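Local coordinates for eukaryotic translation initiation factor 5A-2 (Arabidopsis thaliana, PDB 3HKS), which promotes translation elongation and termination, binding between the exit and peptidyl sites of stalled ribosomes and rescuing them, notably at polyproline sequences, at residues Y98-I103 with A132-G137. Numbering follows the deposited sequence.
Sequences YQLIDI and AQMRLG
Ile103 lays its CD1 methyl on the backbone of helix 128-139, meeting both Arg135 CA (3.6 Å) and the carbonyl oxygen of Met134. CG1 stands anti to its own carbonyl carbon (chi1 -58°) and the chain runs on extended, which carries CD1 out to the helix surface. It also lies 4.0 Å from Arg135 CG, the aliphatic base of an exposed residue at the edge of the contact. Deeper in, the side chains of Leu100 and Met134 cross at about a right angle. Met134 bends at chi3 (65°), and its CE reaches Leu100 CD1 at 4.0 Å. The other branch of the leucine, CD2, approaches Met134 O at 3.7 Å, so methyls of Leu100 and Ile103 both rest against one peptide carbonyl. No hydrogen bond joins 98-103 to 132-137; the contact is van der Waals packing. The axes of these segments are nearly perpendicular, 9.3 Å apart. A classic beta bulge, with Ile101 and Asp102 both facing Ser110, separates the two contact residues of the strand. Within the OB-fold domain, the helix packs over one end of the curled barrel: Met134 continues onto Val146, Ile157 and Val160 of strands 142-151 and 154-163, while Phe138 touches Leu100 and Ile103.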
loop_
_atom_site.group_PDB
_atom_site.type_symbol
_atom_site.label_atom_id
_atom_site.label_comp_id
_atom_site.label_asym_id
_atom_site.label_seq_id
_atom_site.Cartn_x
_atom_site.Cartn_y
_atom_site.Cartn_z
ATOM N N TYR A 98 -8.306 -2.109 11.414
ATOM C CA TYR A 98 -8.590 -1.424 12.676
ATOM C C TYR A 98 -10.096 -1.224 12.858
ATOM O O TYR A 98 -10.807 -0.948 11.905
ATOM C CB TYR A 98 -7.971 -0.033 12.693
ATOM C CG TYR A 98 -6.502 0.076 12.382
ATOM C CD1 TYR A 98 -6.052 0.100 11.070
ATOM C CD2 TYR A 98 -5.564 0.217 13.408
ATOM C CE1 TYR A 98 -4.702 0.237 10.776
ATOM C CE2 TYR A 98 -4.204 0.348 13.132
ATOM C CZ TYR A 98 -3.778 0.356 11.808
ATOM O OH TYR A 98 -2.442 0.485 11.505
ATOM N N GLN A 99 -10.566 -1.297 14.094
ATOM C CA GLN A 99 -11.934 -0.910 14.408
ATOM C C GLN A 99 -12.037 0.623 14.449
ATOM O O GLN A 99 -11.169 1.299 15.004
ATOM C CB GLN A 99 -12.376 -1.526 15.744
ATOM C CG GLN A 99 -12.295 -3.051 15.758
ATOM C CD GLN A 99 -12.375 -3.640 17.157
ATOM O OE1 GLN A 99 -13.371 -3.456 17.864
ATOM N NE2 GLN A 99 -11.326 -4.359 17.563
ATOM N N LEU A 100 -13.097 1.151 13.845
ATOM C CA LEU A 100 -13.363 2.579 13.818
ATOM C C LEU A 100 -14.036 3.029 15.124
ATOM O O LEU A 100 -15.089 2.518 15.495
ATOM C CB LEU A 100 -14.243 2.923 12.605
ATOM C CG LEU A 100 -14.684 4.378 12.426
ATOM C CD1 LEU A 100 -13.493 5.245 12.029
ATOM C CD2 LEU A 100 -15.840 4.499 11.406
ATOM N N ILE A 101 -13.418 3.986 15.811
ATOM C CA ILE A 101 -13.941 4.486 17.081
ATOM C C ILE A 101 -14.281 5.988 17.062
ATOM O O ILE A 101 -14.826 6.530 18.034
ATOM C CB ILE A 101 -13.015 4.095 18.288
ATOM C CG1 ILE A 101 -11.566 4.561 18.067
ATOM C CG2 ILE A 101 -13.078 2.570 18.542
ATOM C CD1 ILE A 101 -10.648 4.326 19.267
ATOM N N ASP A 102 -13.978 6.662 15.955
ATOM C CA ASP A 102 -14.434 8.056 15.758
ATOM C C ASP A 102 -14.225 8.592 14.353
ATOM O O ASP A 102 -13.289 8.201 13.657
ATOM C CB ASP A 102 -13.799 9.030 16.770
ATOM C CG ASP A 102 -14.522 10.376 16.816
ATOM O OD1 ASP A 102 -15.720 10.442 16.455
ATOM O OD2 ASP A 102 -13.890 11.367 17.204
ATOM N N ILE A 103 -15.138 9.469 13.945
ATOM C CA ILE A 103 -14.935 10.344 12.808
ATOM C C ILE A 103 -15.160 11.754 13.342
ATOM O O ILE A 103 -16.272 12.098 13.781
ATOM C CB ILE A 103 -15.907 10.040 11.617
ATOM C CG1 ILE A 103 -15.769 8.590 11.145
ATOM C CG2 ILE A 103 -15.666 11.009 10.461
ATOM C CD1 ILE A 103 -16.864 8.129 10.209
ATOM N N ALA A 132 -18.772 7.097 2.772
ATOM C CA ALA A 132 -20.172 6.929 3.134
ATOM C C ALA A 132 -20.372 5.682 3.993
ATOM O O ALA A 132 -21.154 5.707 4.944
ATOM C CB ALA A 132 -21.045 6.872 1.894
ATOM N N GLN A 133 -19.681 4.593 3.657
ATOM C CA GLN A 133 -19.744 3.366 4.466
ATOM C C GLN A 133 -19.283 3.603 5.909
ATOM O O GLN A 133 -19.921 3.117 6.851
ATOM C CB GLN A 133 -18.887 2.251 3.857
ATOM C CG GLN A 133 -19.489 1.587 2.653
ATOM C CD GLN A 133 -18.595 0.505 2.101
ATOM O OE1 GLN A 133 -18.529 -0.597 2.645
ATOM N NE2 GLN A 133 -17.902 0.807 1.014
ATOM N N MET A 134 -18.175 4.335 6.058
ATOM C CA MET A 134 -17.610 4.653 7.373
ATOM C C MET A 134 -18.536 5.547 8.186
ATOM O O MET A 134 -18.817 5.241 9.336
ATOM C CB MET A 134 -16.226 5.309 7.245
ATOM C CG MET A 134 -15.177 4.351 6.712
ATOM S SD MET A 134 -13.575 5.109 6.430
ATOM C CE MET A 134 -13.113 5.555 8.090
ATOM N N ARG A 135 -19.001 6.639 7.568
ATOM C CA ARG A 135 -19.856 7.615 8.220
ATOM C C ARG A 135 -21.202 7.024 8.609
ATOM O O ARG A 135 -21.676 7.260 9.721
ATOM C CB ARG A 135 -20.061 8.862 7.347
ATOM C CG ARG A 135 -18.821 9.746 7.148
ATOM C CD ARG A 135 -19.191 11.072 6.462
ATOM N NE ARG A 135 -20.039 11.867 7.357
ATOM C CZ ARG A 135 -21.063 12.638 6.979
ATOM N NH1 ARG A 135 -21.411 12.740 5.698
ATOM N NH2 ARG A 135 -21.751 13.309 7.897
ATOM N N LEU A 136 -21.814 6.275 7.691
ATOM C CA LEU A 136 -23.094 5.616 7.952
ATOM C C LEU A 136 -22.972 4.560 9.043
ATOM O O LEU A 136 -23.780 4.537 9.951
ATOM C CB LEU A 136 -23.660 4.972 6.686
ATOM C CG LEU A 136 -25.002 4.236 6.788
ATOM C CD1 LEU A 136 -26.140 5.206 7.102
ATOM C CD2 LEU A 136 -25.290 3.487 5.482
ATOM N N GLY A 137 -21.976 3.683 8.934
ATOM C CA GLY A 137 -21.734 2.649 9.937
ATOM C C GLY A 137 -21.492 3.225 11.324
ATOM O O GLY A 137 -21.995 2.703 12.306
#